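Local coordinates for protein putative oxidoreductase molybdopterin-binding subunit (Sulfolobus tokodaii, PDB 4ZOH) that probably serves as the molybdenum-binding subunit of an oxidoreductase of the xanthine dehydrogenase and aldehyde oxidase family, carrying a pterin cytosine dinucleotide cofactor, at residues Ile151-Ile156 with Arg693-Pro698; Leu155-Val160 with Arg336-Tyr341; Ile343-Asn348 with Ile682-Glu687; Met615-Leu620 with Ala677-Ile682. One frame throughout, in Å; residues are numbered along the deposited sequence.

Contact 1: residues Ile151-Ile156 with Arg693-Pro698; sequences ISDTLI and RITKMP
The C-terminal loop lies against strand 149-161, an outermost strand of a five-stranded mixed sheet, and Asp153, Leu155 and Ile156 of the strand meet Arg693, Thr695 and Lys696 of the loop. The two segments run roughly the same way, and Ile156 N reaches Thr695 O at 2.9 Å in an almost straight hydrogen bond. Leu155 CA makes a C-H contact to that same oxygen, so Thr695 O is held from two consecutive residues. Lys696 CB packs against Ile156 CB at 4.1 Å. Further back, Arg693 NH1 forms a salt bridge to Asp153 OD1 at 2.8 Å. The oxygen sits near the guanidinium plane but takes the bond on its anti side, with the two flat groups turned 65° apart. A bend at chi3 (-85°) swings the arginine head along the strand. Asp153 OD2, meanwhile, accepts from Thr154 N at 2.7 Å, which helps fix the rotation of the carboxylate. With an alanine in place of Asp153, Arg693 NH1 would probably be left without its carboxylate mate, and Thr154 N without its side-chain acceptor. Thr695 turns CG2 to the same carboxylate. At the far end, the Met697 methyl CE lies 3.9 Å from Ile156 O.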
# COMPACT_ATOMS: atom_id res chain seq x y z
N ILE A 151 -45.53 -27.35 -33.10
CA ILE A 151 -44.15 -27.79 -33.33
C ILE A 151 -43.48 -28.04 -31.99
O ILE A 151 -43.61 -27.23 -31.11
CB ILE A 151 -43.29 -26.69 -34.11
CG1 ILE A 151 -44.03 -26.11 -35.36
CG2 ILE A 151 -41.87 -27.19 -34.45
CD1 ILE A 151 -44.08 -27.04 -36.52
N SER A 152 -42.69 -29.11 -31.88
CA SER A 152 -42.03 -29.45 -30.61
C SER A 152 -40.59 -29.74 -30.81
O SER A 152 -40.24 -30.34 -31.79
CB SER A 152 -42.67 -30.70 -29.99
OG SER A 152 -43.93 -30.31 -29.57
N ASP A 153 -39.76 -29.33 -29.85
CA ASP A 153 -38.36 -29.79 -29.79
C ASP A 153 -37.76 -29.42 -28.41
O ASP A 153 -38.42 -28.85 -27.56
CB ASP A 153 -37.53 -29.13 -30.93
CG ASP A 153 -36.47 -30.03 -31.45
OD1 ASP A 153 -36.20 -29.98 -32.67
OD2 ASP A 153 -35.92 -30.84 -30.68
N THR A 154 -36.51 -29.82 -28.20
CA THR A 154 -35.78 -29.44 -27.00
C THR A 154 -34.56 -28.57 -27.39
O THR A 154 -33.72 -29.01 -28.16
CB THR A 154 -35.39 -30.73 -26.24
OG1 THR A 154 -36.62 -31.28 -25.71
CG2 THR A 154 -34.41 -30.46 -25.11
N LEU A 155 -34.51 -27.35 -26.88
CA LEU A 155 -33.40 -26.42 -27.16
C LEU A 155 -32.52 -26.33 -25.94
O LEU A 155 -33.02 -26.18 -24.84
CB LEU A 155 -33.95 -25.02 -27.48
CG LEU A 155 -34.98 -24.86 -28.57
CD1 LEU A 155 -35.41 -23.40 -28.68
CD2 LEU A 155 -34.43 -25.46 -29.87
N ILE A 156 -31.21 -26.40 -26.16
CA ILE A 156 -30.24 -26.26 -25.16
C ILE A 156 -29.48 -24.91 -25.28
O ILE A 156 -29.04 -24.49 -26.38
CB ILE A 156 -29.25 -27.40 -25.25
CG1 ILE A 156 -30.01 -28.72 -25.12
CG2 ILE A 156 -28.11 -27.17 -24.23
CD1 ILE A 156 -29.13 -29.94 -24.87
N ARG A 693 -32.09 -28.32 -38.36
CA ARG A 693 -32.41 -27.61 -37.17
C ARG A 693 -31.19 -27.61 -36.23
O ARG A 693 -30.53 -28.63 -36.04
CB ARG A 693 -33.64 -28.23 -36.50
CG ARG A 693 -34.34 -27.22 -35.59
CD ARG A 693 -35.57 -27.86 -35.00
NE ARG A 693 -36.73 -27.77 -35.88
CZ ARG A 693 -37.89 -28.38 -35.67
NH1 ARG A 693 -38.09 -29.13 -34.58
NH2 ARG A 693 -38.86 -28.22 -36.52
N ILE A 694 -30.85 -26.46 -35.70
CA ILE A 694 -29.80 -26.40 -34.62
C ILE A 694 -30.47 -26.35 -33.23
O ILE A 694 -31.29 -25.45 -32.96
CB ILE A 694 -28.91 -25.16 -34.82
CG1 ILE A 694 -28.19 -25.28 -36.17
CG2 ILE A 694 -27.91 -24.97 -33.64
CD1 ILE A 694 -27.42 -24.03 -36.53
N THR A 695 -30.16 -27.34 -32.39
CA THR A 695 -30.86 -27.50 -31.09
C THR A 695 -29.91 -27.26 -29.93
O THR A 695 -30.35 -27.06 -28.81
CB THR A 695 -31.48 -28.94 -30.91
OG1 THR A 695 -30.47 -29.91 -31.14
CG2 THR A 695 -32.65 -29.20 -31.87
N LYS A 696 -28.61 -27.26 -30.19
CA LYS A 696 -27.62 -27.07 -29.12
C LYS A 696 -26.42 -26.21 -29.56
O LYS A 696 -26.16 -26.11 -30.75
CB LYS A 696 -27.16 -28.42 -28.60
CG LYS A 696 -26.58 -29.33 -29.65
CD LYS A 696 -25.51 -30.26 -29.05
CE LYS A 696 -25.92 -31.72 -29.02
NZ LYS A 696 -26.00 -32.34 -30.37
N MET A 697 -25.69 -25.65 -28.59
CA MET A 697 -24.49 -24.86 -28.87
C MET A 697 -23.31 -25.34 -27.98
O MET A 697 -23.56 -25.96 -26.97
CB MET A 697 -24.77 -23.42 -28.52
CG MET A 697 -25.89 -22.79 -29.27
SD MET A 697 -26.28 -21.11 -28.81
CE MET A 697 -27.01 -21.21 -27.12
N PRO A 698 -22.05 -25.00 -28.28
CA PRO A 698 -21.62 -24.31 -29.50
C PRO A 698 -21.94 -25.20 -30.77
O PRO A 698 -22.01 -26.44 -30.67
CB PRO A 698 -20.08 -24.19 -29.29
CG PRO A 698 -19.74 -25.51 -28.63
CD PRO A 698 -20.90 -25.74 -27.67

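Contact 2: residues Leu155-Val160 with Arg336-Tyr341; sequences LINQRV and RPEGIY
The hydroxyl OH of Tyr341 comes to 2.8 Å from the carbonyl oxygen O of Ile156, within bonding distance for a weak hydrogen bond from the N-terminal part of helix 336-353 to strand 149-161. The ring carbons CE2 and CZ crowd the same oxygen, so it rests beside the phenol end as a whole. Tyr341 can reach so far because its CG stands anti to the backbone N (chi1 162°), which sends the ring across to the strand. There the side chain of Asn157 slides past it in the opposite direction. Asn157 ND2 stops 3.3 Å from Tyr341 CD2, the amide standing nearly perpendicular to the ring plane (83°). Asn157 OD1 also lies 3.4 Å from Glu338 CG, but its hydrogen bond goes to Gln617 NE2. The Glu338 chain bends at chi2, and its OE2 forms a salt bridge with Lys258. Leu155 CB adds a looser apolar touch, 4.5 Å from Tyr341 CE2. With an alanine at Tyr341, Ile156 O would probably lose the hydroxyl that lies beside it and a gap would open beside the Asn157 amide. The helix runs nearly antiparallel to the strand, their short axes 9.4 Å apart. Strand 254-266 pairs with strand 149-161, Lys258 with Asn157 and Leu260 with Leu155, while helix 673-688 sets Thr679 against the Tyr341 ring and helix 600-619 supplies Gln617.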
# COMPACT_ATOMS: atom_id res chain seq x y z
N LEU A 155 -34.51 -27.35 -26.88
CA LEU A 155 -33.40 -26.42 -27.16
C LEU A 155 -32.52 -26.33 -25.94
O LEU A 155 -33.02 -26.18 -24.84
CB LEU A 155 -33.95 -25.02 -27.48
CG LEU A 155 -34.98 -24.86 -28.57
CD1 LEU A 155 -35.41 -23.40 -28.68
CD2 LEU A 155 -34.43 -25.46 -29.87
N ILE A 156 -31.21 -26.40 -26.16
CA ILE A 156 -30.24 -26.26 -25.16
C ILE A 156 -29.48 -24.91 -25.28
O ILE A 156 -29.04 -24.49 -26.38
CB ILE A 156 -29.25 -27.40 -25.25
CG1 ILE A 156 -30.01 -28.72 -25.12
CG2 ILE A 156 -28.11 -27.17 -24.23
CD1 ILE A 156 -29.13 -29.94 -24.87
N ASN A 157 -29.30 -24.27 -24.12
CA ASN A 157 -28.45 -23.13 -23.95
C ASN A 157 -27.39 -23.59 -22.99
O ASN A 157 -27.65 -23.74 -21.78
CB ASN A 157 -29.32 -21.96 -23.47
CG ASN A 157 -28.59 -20.60 -23.52
OD1 ASN A 157 -27.65 -20.37 -22.73
ND2 ASN A 157 -29.10 -19.65 -24.38
N GLN A 158 -26.23 -23.89 -23.53
CA GLN A 158 -25.25 -24.68 -22.79
C GLN A 158 -24.56 -23.87 -21.69
O GLN A 158 -24.62 -22.63 -21.68
CB GLN A 158 -24.19 -25.28 -23.73
CG GLN A 158 -23.01 -24.37 -24.17
CD GLN A 158 -23.34 -23.19 -25.12
OE1 GLN A 158 -24.44 -22.65 -25.17
NE2 GLN A 158 -22.31 -22.75 -25.85
N ARG A 159 -23.89 -24.57 -20.77
CA ARG A 159 -23.08 -23.87 -19.74
C ARG A 159 -21.87 -23.11 -20.39
O ARG A 159 -21.18 -23.66 -21.20
CB ARG A 159 -22.52 -24.92 -18.84
CG ARG A 159 -22.08 -24.39 -17.50
CD ARG A 159 -21.84 -25.61 -16.57
NE ARG A 159 -21.72 -25.22 -15.17
CZ ARG A 159 -22.73 -24.88 -14.40
NH1 ARG A 159 -22.49 -24.49 -13.13
NH2 ARG A 159 -23.97 -24.88 -14.86
N VAL A 160 -21.60 -21.90 -19.95
CA VAL A 160 -20.35 -21.22 -20.38
C VAL A 160 -19.63 -20.69 -19.14
O VAL A 160 -20.18 -20.75 -18.04
CB VAL A 160 -20.68 -20.03 -21.34
CG1 VAL A 160 -21.28 -20.53 -22.68
CG2 VAL A 160 -21.61 -19.06 -20.64
N ARG A 336 -31.61 -13.48 -19.08
CA ARG A 336 -32.30 -12.88 -20.24
C ARG A 336 -31.84 -13.43 -21.60
O ARG A 336 -32.69 -13.64 -22.48
CB ARG A 336 -32.30 -11.38 -20.19
CG ARG A 336 -33.23 -10.82 -19.15
CD ARG A 336 -32.51 -10.38 -17.89
NE ARG A 336 -31.68 -9.24 -18.19
CZ ARG A 336 -30.73 -8.72 -17.39
NH1 ARG A 336 -30.02 -7.66 -17.80
NH2 ARG A 336 -30.48 -9.28 -16.20
N PRO A 337 -30.51 -13.74 -21.76
CA PRO A 337 -30.06 -14.32 -23.02
C PRO A 337 -30.76 -15.67 -23.31
O PRO A 337 -31.14 -15.95 -24.49
CB PRO A 337 -28.57 -14.58 -22.78
CG PRO A 337 -28.19 -13.56 -21.81
CD PRO A 337 -29.35 -13.36 -20.91
N GLU A 338 -30.85 -16.52 -22.29
CA GLU A 338 -31.48 -17.83 -22.49
C GLU A 338 -32.94 -17.69 -22.97
O GLU A 338 -33.33 -18.30 -23.94
CB GLU A 338 -31.40 -18.65 -21.21
CG GLU A 338 -29.97 -18.90 -20.73
CD GLU A 338 -29.47 -17.83 -19.75
OE1 GLU A 338 -29.41 -16.62 -20.12
OE2 GLU A 338 -29.09 -18.20 -18.59
N GLY A 339 -33.70 -16.86 -22.29
CA GLY A 339 -35.12 -16.61 -22.62
C GLY A 339 -35.34 -16.03 -24.03
O GLY A 339 -36.17 -16.56 -24.76
N ILE A 340 -34.69 -14.89 -24.38
CA ILE A 340 -34.66 -14.36 -25.76
C ILE A 340 -34.13 -15.42 -26.77
O ILE A 340 -34.73 -15.61 -27.82
CB ILE A 340 -33.90 -13.01 -25.85
CG1 ILE A 340 -34.55 -11.95 -24.97
CG2 ILE A 340 -33.68 -12.54 -27.32
CD1 ILE A 340 -36.06 -11.79 -25.25
N TYR A 341 -33.07 -16.16 -26.44
CA TYR A 341 -32.58 -17.20 -27.32
C TYR A 341 -33.69 -18.23 -27.62
O TYR A 341 -33.89 -18.63 -28.79
CB TYR A 341 -31.39 -17.90 -26.68
CG TYR A 341 -31.00 -19.27 -27.25
CD1 TYR A 341 -30.23 -19.39 -28.39
CD2 TYR A 341 -31.36 -20.48 -26.58
CE1 TYR A 341 -29.85 -20.66 -28.90
CE2 TYR A 341 -30.98 -21.73 -27.07
CZ TYR A 341 -30.22 -21.84 -28.23
OH TYR A 341 -29.79 -23.14 -28.71

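Contact 3: residues Ile343-Asn348 with Ile682-Glu687; sequences IERIVN and IINAVE
Ile683 opens the contact from helix 673-688 by laying its CG2 over one face of the Arg345 guanidinium, 3.5 Å from NE. One residue on, Asn684 works with both ends of its amide. Its OD1 accepts from Arg345 NH1 at 2.9 Å, the donor tilted from the carbonyl plane, while its ND2 gives a long, weak bond to Glu344 O and a second bond to Val408 O. Asn348 lays its own amide against this one, the planes only 13° apart, and Asn348 ND2 is 3.2 Å from Asn684 CG. That stack is steered from outside, since Asn348 OD1 bonds to Arg362 and its ND2 to Gln358. A turn later comes Glu687, extended and with CG anti to the backbone N, which carries its carboxylate out to the arginine. Arg345 grips it end-on: NH1 to OE1 and NH2 to OE2, each 2.9 Å. Both nitrogens approach from above the carboxylate plane, the flat groups standing 68° apart. Bends at chi2 and chi3 fold the arginine into this position, and Ile694 O takes a further bond from NH2. A water accepts from Asn348 ND2 and donates to Asn684 O and to Glu687 OE1, at 2.7 Å from the latter. The buried charges thus have partners on several sides. The whole is a near-parallel helix pair, with axes 10.3 Å apart crossing at -24°, joined by a buried salt bridge and amide network.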
# COMPACT_ATOMS: atom_id res chain seq x y z
N ILE A 343 -37.16 -17.89 -27.39
CA ILE A 343 -38.21 -17.40 -28.24
C ILE A 343 -37.70 -17.13 -29.70
O ILE A 343 -38.41 -17.44 -30.66
CB ILE A 343 -39.00 -16.19 -27.66
CG1 ILE A 343 -40.28 -15.93 -28.49
CG2 ILE A 343 -38.16 -14.90 -27.50
CD1 ILE A 343 -41.23 -17.13 -28.57
N GLU A 344 -36.48 -16.61 -29.86
CA GLU A 344 -35.95 -16.28 -31.20
C GLU A 344 -35.57 -17.51 -32.00
O GLU A 344 -35.74 -17.55 -33.23
CB GLU A 344 -34.82 -15.26 -31.14
CG GLU A 344 -35.22 -13.95 -30.56
CD GLU A 344 -36.27 -13.28 -31.46
OE1 GLU A 344 -35.90 -13.00 -32.63
OE2 GLU A 344 -37.45 -13.11 -30.99
N ARG A 345 -35.16 -18.57 -31.34
CA ARG A 345 -35.01 -19.82 -32.05
C ARG A 345 -36.37 -20.42 -32.49
O ARG A 345 -36.54 -20.85 -33.64
CB ARG A 345 -34.25 -20.80 -31.20
CG ARG A 345 -32.76 -20.42 -30.98
CD ARG A 345 -31.97 -20.49 -32.28
NE ARG A 345 -31.98 -21.85 -32.81
CZ ARG A 345 -32.52 -22.22 -33.97
NH1 ARG A 345 -33.05 -21.30 -34.80
NH2 ARG A 345 -32.46 -23.52 -34.32
N ILE A 346 -37.33 -20.45 -31.56
CA ILE A 346 -38.64 -21.00 -31.81
C ILE A 346 -39.23 -20.26 -33.04
O ILE A 346 -39.64 -20.92 -33.95
CB ILE A 346 -39.55 -20.87 -30.54
CG1 ILE A 346 -39.18 -21.99 -29.51
CG2 ILE A 346 -41.04 -20.97 -30.89
CD1 ILE A 346 -39.63 -21.62 -28.11
N VAL A 347 -39.23 -18.90 -33.03
CA VAL A 347 -39.70 -18.06 -34.13
C VAL A 347 -39.08 -18.49 -35.49
O VAL A 347 -39.79 -18.58 -36.52
CB VAL A 347 -39.41 -16.58 -33.86
CG1 VAL A 347 -39.47 -15.75 -35.14
CG2 VAL A 347 -40.43 -15.98 -32.90
N ASN A 348 -37.79 -18.81 -35.49
CA ASN A 348 -37.18 -19.22 -36.75
C ASN A 348 -37.55 -20.63 -37.12
O ASN A 348 -37.62 -20.99 -38.31
CB ASN A 348 -35.66 -19.04 -36.77
CG ASN A 348 -35.23 -17.73 -37.35
OD1 ASN A 348 -35.83 -16.64 -37.14
ND2 ASN A 348 -34.19 -17.84 -38.15
N ILE A 682 -26.79 -15.23 -34.52
CA ILE A 682 -25.74 -16.04 -35.16
C ILE A 682 -26.21 -17.48 -35.45
O ILE A 682 -25.92 -18.05 -36.53
CB ILE A 682 -24.40 -16.02 -34.36
CG1 ILE A 682 -23.73 -14.60 -34.35
CG2 ILE A 682 -23.50 -17.12 -34.87
CD1 ILE A 682 -23.33 -14.14 -35.73
N ILE A 683 -26.89 -18.08 -34.46
CA ILE A 683 -27.44 -19.40 -34.67
C ILE A 683 -28.50 -19.36 -35.84
O ILE A 683 -28.51 -20.26 -36.66
CB ILE A 683 -28.05 -20.07 -33.39
CG1 ILE A 683 -26.97 -20.25 -32.28
CG2 ILE A 683 -28.66 -21.43 -33.85
CD1 ILE A 683 -25.87 -21.27 -32.68
N ASN A 684 -29.36 -18.35 -35.88
CA ASN A 684 -30.35 -18.29 -36.97
C ASN A 684 -29.65 -18.23 -38.33
O ASN A 684 -29.99 -19.01 -39.24
CB ASN A 684 -31.33 -17.14 -36.76
CG ASN A 684 -32.31 -17.43 -35.64
OD1 ASN A 684 -32.26 -18.52 -35.09
ND2 ASN A 684 -33.20 -16.44 -35.26
N ALA A 685 -28.61 -17.39 -38.40
CA ALA A 685 -27.74 -17.29 -39.59
C ALA A 685 -27.18 -18.61 -39.99
O ALA A 685 -27.35 -18.98 -41.18
CB ALA A 685 -26.64 -16.25 -39.46
N VAL A 686 -26.56 -19.34 -39.06
CA VAL A 686 -25.90 -20.59 -39.42
C VAL A 686 -26.94 -21.61 -39.90
O VAL A 686 -26.66 -22.49 -40.74
CB VAL A 686 -25.10 -21.20 -38.27
CG1 VAL A 686 -24.45 -22.54 -38.66
CG2 VAL A 686 -23.97 -20.28 -37.84
N GLU A 687 -28.14 -21.50 -39.31
CA GLU A 687 -29.15 -22.49 -39.56
C GLU A 687 -29.61 -22.34 -41.00
O GLU A 687 -29.76 -23.35 -41.67
CB GLU A 687 -30.33 -22.32 -38.61
CG GLU A 687 -31.42 -23.36 -38.84
CD GLU A 687 -32.48 -23.33 -37.75
OE1 GLU A 687 -33.14 -22.28 -37.57
OE2 GLU A 687 -32.61 -24.34 -37.05
O HOH W 1 -32.73 -20.10 -39.06

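Contact 4: residues Met615-Leu620 with Ala677-Ile682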
# COMPACT_ATOMS: atom_id res chain seq x y z
N MET A 615 -21.75 -14.23 -29.72
CA MET A 615 -21.32 -15.02 -30.90
C MET A 615 -20.47 -16.20 -30.48
O MET A 615 -20.55 -17.30 -31.05
CB MET A 615 -20.53 -14.08 -31.83
CG MET A 615 -19.75 -14.83 -32.90
SD MET A 615 -18.69 -13.79 -33.96
CE MET A 615 -19.59 -12.27 -33.74
N ALA A 616 -19.57 -15.94 -29.53
CA ALA A 616 -18.64 -16.98 -29.03
C ALA A 616 -19.46 -18.17 -28.35
O ALA A 616 -19.06 -19.35 -28.45
CB ALA A 616 -17.70 -16.38 -28.00
N GLN A 617 -20.53 -17.82 -27.63
CA GLN A 617 -21.43 -18.86 -27.04
C GLN A 617 -22.04 -19.75 -28.18
O GLN A 617 -21.96 -21.03 -28.10
CB GLN A 617 -22.57 -18.22 -26.21
CG GLN A 617 -23.46 -19.34 -25.58
CD GLN A 617 -24.57 -18.94 -24.65
OE1 GLN A 617 -24.94 -17.75 -24.45
NE2 GLN A 617 -25.16 -19.98 -24.05
N ALA A 618 -22.57 -19.09 -29.22
CA ALA A 618 -23.11 -19.78 -30.44
C ALA A 618 -22.05 -20.64 -31.12
O ALA A 618 -22.29 -21.83 -31.45
CB ALA A 618 -23.68 -18.78 -31.46
N LEU A 619 -20.85 -20.10 -31.25
CA LEU A 619 -19.86 -20.74 -32.15
C LEU A 619 -18.67 -21.39 -31.50
O LEU A 619 -18.00 -22.18 -32.16
CB LEU A 619 -19.34 -19.74 -33.22
CG LEU A 619 -20.35 -19.01 -34.10
CD1 LEU A 619 -19.57 -18.01 -34.99
CD2 LEU A 619 -21.19 -20.07 -34.89
N LEU A 620 -18.31 -21.01 -30.27
CA LEU A 620 -17.00 -21.49 -29.76
C LEU A 620 -17.10 -22.14 -28.40
O LEU A 620 -16.57 -23.23 -28.22
CB LEU A 620 -15.95 -20.35 -29.68
CG LEU A 620 -15.43 -19.70 -30.99
CD1 LEU A 620 -14.85 -18.30 -30.72
CD2 LEU A 620 -14.34 -20.60 -31.55
N ALA A 677 -28.77 -10.49 -27.72
CA ALA A 677 -29.09 -10.58 -29.16
C ALA A 677 -28.22 -11.45 -30.00
O ALA A 677 -28.73 -12.09 -30.89
CB ALA A 677 -29.24 -9.19 -29.79
N ALA A 678 -26.91 -11.53 -29.74
CA ALA A 678 -25.99 -12.11 -30.75
C ALA A 678 -26.10 -13.60 -30.91
O ALA A 678 -25.96 -14.13 -32.05
CB ALA A 678 -24.51 -11.68 -30.52
N THR A 679 -26.36 -14.30 -29.79
CA THR A 679 -26.42 -15.75 -29.83
C THR A 679 -27.49 -16.26 -30.79
O THR A 679 -27.17 -17.00 -31.73
CB THR A 679 -26.60 -16.36 -28.40
OG1 THR A 679 -25.52 -15.88 -27.61
CG2 THR A 679 -26.46 -17.86 -28.41
N PRO A 680 -28.75 -15.94 -30.56
CA PRO A 680 -29.69 -16.48 -31.56
C PRO A 680 -29.53 -15.81 -32.99
O PRO A 680 -29.88 -16.43 -33.99
CB PRO A 680 -31.05 -15.99 -31.04
CG PRO A 680 -30.77 -14.76 -30.27
CD PRO A 680 -29.43 -15.08 -29.56
N THR A 681 -29.08 -14.54 -33.04
CA THR A 681 -28.78 -13.93 -34.38
C THR A 681 -27.87 -14.82 -35.17
O THR A 681 -28.19 -15.22 -36.32
CB THR A 681 -28.15 -12.53 -34.29
OG1 THR A 681 -29.09 -11.70 -33.62
CG2 THR A 681 -27.97 -11.90 -35.75
N ILE A 682 -26.79 -15.23 -34.52
CA ILE A 682 -25.74 -16.04 -35.16
C ILE A 682 -26.21 -17.48 -35.45
O ILE A 682 -25.92 -18.05 -36.53
CB ILE A 682 -24.40 -16.02 -34.36
CG1 ILE A 682 -23.73 -14.60 -34.35
CG2 ILE A 682 -23.50 -17.12 -34.87
CD1 ILE A 682 -23.33 -14.14 -35.73
O HOH W 2 -24.98 -14.86 -24.96
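Ile682 is the apolar centre where helix 600-619 meets helix 673-688. Its CG2 branch, anti to the backbone N, lies 3.7 Å from Leu619 CD2, the two side chains crossing at about a right angle. The same methyl rests 3.8 Å from Ala618 CB, while the other branch, CG1, faces Met615 CB at 4.1 Å. Farther up the helix, Ala678 CB packs on the backbone N of Met615. Small side chains let the backbones close in: Ala618 and Thr679 bring their CA atoms to 5.3 Å, and the segment axes pass 7.7 Å apart, crossing at -40°. No direct hydrogen bond spans the interface. Instead a water donates to both Gln617 OE1 and Thr679 OG1, 2.9 Å from each of these oxygens. Outside that bridge, Thr679 OG1 bonds to Gly614 O, and the Gln617 amide is set by Asn157 at NE2 and by Arg256 at OE1. Pro680 interrupts the helix bonding and kinks it, whereas Thr681 N bonds back to Ala677 O, and its OG1 reaches the same oxygen at 2.8 Å. Beyond these lie the surrounding elements: strands 568-577 and 583-593 pack on Ile682, Met615 and Leu619, the C-terminal loop pairs Val699 with Ala618, and strand 149-161 reaches in with Asn157 and Gln158.

The four contacts lie on one side of the chain's centre, their centres 10 to 14 Å apart. Contacts 1 and 2 share strand 149-161, contacts 2 and 3 share helix 336-353, and contacts 3 and 4 share helix 673-688. Along the chain, contact 2 closes before contacts 3 and 4, contact 4 lies within the span of contact 3, and contact 1 spans 537 residues and encloses both of them. Met697 of contact 1 touches Tyr341 and Thr679, and Ile694 bonds to Arg345 and Glu687. The C-terminal tail thus ties the first molybdopterin-binding region to the helices of the second half, leaving contact 2, with Pro337 about 9 Å by side chain from the molybdenum, closest to the cofactor.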